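Local coordinates for taurine dioxygenase (Burkholderia ambifaria, PDB 5VN6), which probably acts as an iron-dependent taurine dioxygenase of the TfdA family and is seen here with a magnesium ion in its metal site, at residues R67-L72 and P115-V120. Residues are numbered along the deposited sequence; the frame is centred on the assembly and turned at random.
Sequences RRFGEL and PPFGCV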
ATOM      1  N   ARG A  67     -23.601  17.153   7.706  1.00 41.70           N
ATOM      2  CA  ARG A  67     -24.182  18.384   7.193  1.00 47.02           C
ATOM      3  C   ARG A  67     -23.441  19.621   7.709  1.00 50.35           C
ATOM      4  O   ARG A  67     -23.450  20.670   7.059  1.00 52.99           O
ATOM      5  CB  ARG A  67     -25.659  18.394   7.594  1.00 47.82           C
ATOM      6  CG  ARG A  67     -26.417  19.609   7.253  1.00 56.24           C
ATOM      7  CD  ARG A  67     -26.645  19.690   5.775  1.00 55.08           C
ATOM      8  NE  ARG A  67     -27.383  20.911   5.497  1.00 59.24           N
ATOM      9  CZ  ARG A  67     -26.818  22.109   5.455  1.00 65.93           C
ATOM     10  NH1 ARG A  67     -25.508  22.224   5.670  1.00 62.41           N
ATOM     11  NH2 ARG A  67     -27.557  23.189   5.211  1.00 66.45           N
ATOM     12  N   ARG A  68     -22.786  19.511   8.865  1.00 52.28           N
ATOM     13  CA  ARG A  68     -21.931  20.580   9.375  1.00 49.46           C
ATOM     14  C   ARG A  68     -20.787  20.944   8.430  1.00 49.78           C
ATOM     15  O   ARG A  68     -20.229  22.037   8.548  1.00 47.10           O
ATOM     16  CB  ARG A  68     -21.348  20.164  10.721  1.00 47.48           C
ATOM     17  CG  ARG A  68     -22.341  20.040  11.828  1.00 48.02           C
ATOM     18  CD  ARG A  68     -22.609  21.392  12.404  1.00 59.68           C
ATOM     19  NE  ARG A  68     -22.195  21.476  13.797  1.00 63.64           N
ATOM     20  CZ  ARG A  68     -21.874  22.610  14.411  1.00 72.35           C
ATOM     21  NH1 ARG A  68     -21.915  23.763  13.756  1.00 74.11           N
ATOM     22  NH2 ARG A  68     -21.515  22.590  15.685  1.00 75.45           N
ATOM     23  N   PHE A  69     -20.374  20.038   7.536  1.00 47.34           N
ATOM     24  CA  PHE A  69     -19.334  20.372   6.567  1.00 48.39           C
ATOM     25  C   PHE A  69     -19.878  21.076   5.327  1.00 55.49           C
ATOM     26  O   PHE A  69     -19.099  21.683   4.580  1.00 54.05           O
ATOM     27  CB  PHE A  69     -18.573  19.117   6.139  1.00 46.07           C
ATOM     28  CG  PHE A  69     -17.734  18.513   7.231  1.00 42.59           C
ATOM     29  CD1 PHE A  69     -18.165  17.387   7.910  1.00 41.63           C
ATOM     30  CD2 PHE A  69     -16.527  19.091   7.592  1.00 38.66           C
ATOM     31  CE1 PHE A  69     -17.395  16.828   8.916  1.00 47.83           C
ATOM     32  CE2 PHE A  69     -15.752  18.552   8.602  1.00 41.14           C
ATOM     33  CZ  PHE A  69     -16.182  17.409   9.267  1.00 43.84           C
ATOM     34  N   GLY A  70     -21.169  20.971   5.077  1.00 55.42           N
ATOM     35  CA  GLY A  70     -21.792  21.583   3.920  1.00 56.56           C
ATOM     36  C   GLY A  70     -22.994  20.761   3.507  1.00 55.74           C
ATOM     37  O   GLY A  70     -23.277  19.711   4.076  1.00 54.93           O
ATOM     38  N   GLU A  71     -23.691  21.259   2.486  1.00 57.12           N
ATOM     39  CA  GLU A  71     -24.809  20.514   1.929  1.00 49.97           C
ATOM     40  C   GLU A  71     -24.354  19.114   1.527  1.00 52.71           C
ATOM     41  O   GLU A  71     -23.213  18.900   1.109  1.00 50.42           O
ATOM     42  CB  GLU A  71     -25.388  21.252   0.717  1.00 51.18           C
ATOM     43  N   LEU A  72     -25.259  18.156   1.655  1.00 50.38           N
ATOM     44  CA  LEU A  72     -24.977  16.762   1.375  1.00 48.70           C
ATOM     45  C   LEU A  72     -25.444  16.411  -0.033  1.00 53.60           C
ATOM     46  O   LEU A  72     -26.409  16.983  -0.549  1.00 56.12           O
ATOM     47  CB  LEU A  72     -25.673  15.863   2.401  1.00 51.38           C
ATOM     48  CG  LEU A  72     -25.392  16.160   3.872  1.00 52.74           C
ATOM     49  CD1 LEU A  72     -26.126  15.174   4.766  1.00 54.99           C
ATOM     50  CD2 LEU A  72     -23.890  16.112   4.145  1.00 42.83           C
ATOM     51  N   PRO A 115     -16.583  17.430  -8.050  1.00 38.90           N
ATOM     52  CA  PRO A 115     -16.444  16.242  -7.222  1.00 41.47           C
ATOM     53  C   PRO A 115     -16.711  16.564  -5.767  1.00 43.04           C
ATOM     54  O   PRO A 115     -16.513  17.709  -5.320  1.00 41.52           O
ATOM     55  CB  PRO A 115     -14.974  15.826  -7.441  1.00 41.08           C
ATOM     56  CG  PRO A 115     -14.599  16.419  -8.758  1.00 42.66           C
ATOM     57  CD  PRO A 115     -15.393  17.693  -8.875  1.00 38.01           C
ATOM     58  N   PRO A 116     -17.147  15.577  -4.975  1.00 44.89           N
ATOM     59  CA  PRO A 116     -17.520  15.837  -3.577  1.00 42.15           C
ATOM     60  C   PRO A 116     -16.359  16.317  -2.716  1.00 36.28           C
ATOM     61  O   PRO A 116     -15.192  15.976  -2.935  1.00 39.21           O
ATOM     62  CB  PRO A 116     -18.037  14.475  -3.081  1.00 38.28           C
ATOM     63  CG  PRO A 116     -17.540  13.470  -4.081  1.00 43.83           C
ATOM     64  CD  PRO A 116     -17.446  14.193  -5.384  1.00 43.98           C
ATOM     65  N   PHE A 117     -16.727  17.079  -1.689  1.00 44.75           N
ATOM     66  CA  PHE A 117     -15.805  17.597  -0.681  1.00 43.59           C
ATOM     67  C   PHE A 117     -15.192  16.462   0.128  1.00 43.56           C
ATOM     68  O   PHE A 117     -13.986  16.468   0.433  1.00 35.37           O
ATOM     69  CB  PHE A 117     -16.620  18.572   0.192  1.00 43.48           C
ATOM     70  CG  PHE A 117     -16.036  18.917   1.548  1.00 50.15           C
ATOM     71  CD1 PHE A 117     -15.585  20.214   1.797  1.00 53.98           C
ATOM     72  CD2 PHE A 117     -16.062  18.008   2.608  1.00 48.30           C
ATOM     73  CE1 PHE A 117     -15.102  20.571   3.050  1.00 56.91           C
ATOM     74  CE2 PHE A 117     -15.574  18.356   3.859  1.00 46.91           C
ATOM     75  CZ  PHE A 117     -15.100  19.643   4.083  1.00 53.01           C
ATOM     76  N   GLY A 118     -16.013  15.478   0.475  1.00 40.40           N
ATOM     77  CA  GLY A 118     -15.581  14.425   1.369  1.00 34.68           C
ATOM     78  C   GLY A 118     -16.776  13.614   1.809  1.00 40.63           C
ATOM     79  O   GLY A 118     -17.867  13.733   1.236  1.00 45.32           O
ATOM     80  N   CYS A 119     -16.569  12.845   2.876  1.00 44.53           N
ATOM     81  CA  CYS A 119     -17.498  11.795   3.254  1.00 45.48           C
ATOM     82  C   CYS A 119     -17.343  11.454   4.734  1.00 46.49           C
ATOM     83  O   CYS A 119     -16.243  11.519   5.297  1.00 41.42           O
ATOM     84  CB  CYS A 119     -17.241  10.555   2.385  1.00 53.81           C
ATOM     85  SG  CYS A 119     -18.363   9.185   2.622  1.00 60.34           S
ATOM     86  N   VAL A 120     -18.456  11.067   5.349  1.00 40.97           N
ATOM     87  CA  VAL A 120     -18.475  10.493   6.691  1.00 38.55           C
ATOM     88  C   VAL A 120     -19.017   9.080   6.559  1.00 39.33           C
ATOM     89  O   VAL A 120     -20.194   8.888   6.230  1.00 39.60           O
ATOM     90  CB  VAL A 120     -19.321  11.306   7.678  1.00 43.62           C
ATOM     91  CG1 VAL A 120     -19.292  10.620   9.040  1.00 40.35           C
ATOM     92  CG2 VAL A 120     -18.842  12.773   7.761  1.00 36.59           C
TER
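Phe-69 and Phe-117 bring the two segments together, with their CA atoms 8.5 Å apart, the nearest such pair. Residues 67-72 run from the end of helix 59-67 into the loop that follows. Arg-67 to Gly-70 form a type I beta turn, in which Gly-70 N donates to Arg-67 O at 3.0 Å. Gly-70 is the first residue to leave helical geometry, with positive phi. Residues 115-120 run from Pro-115 and Pro-116 into strand 118-125. That strand lies in the mixed sheet between strands 256-260 and 278-284. No hydrogen bond joins the two segments.

The contact is made by three apolar side chains. Phe-69 has CG anti to its carbonyl carbon and Phe-117 has CG anti to its backbone N. These torsions, chi1 -68° and 162°, set the two side chains across each other at about a right angle. The outer end of the Phe-117 ring meets the base and near side of Phe-69. CE2 of Phe-117 lies 3.8 Å from Phe-69 CB, and CZ of Phe-117 lies 3.8 Å from Phe-69 CD2. The ring planes are inclined at 39° with centroids 5.8 Å apart, neither a parallel stack nor an edge-to-face pair. Further along the strand, Val-120 CG2 approaches Phe-69 CE1 more loosely, at 4.5 Å.

Phe-69 also touches Ile-258 and Ile-284 of the two flanking strands, and its ring packs edge-to-face with Phe-37. Val-120 touches Phe-65 and Ala-66 of helix 59-67.

The contact therefore joins the turn after helix 59-67 to the start of a central strand of the cupin-type fold. The Phe-117 side chain is about 10 Å from that of the magnesium ligand Asp-108. With 145 Å² buried in total, the join is small and rests on van der Waals and hydrophobic packing.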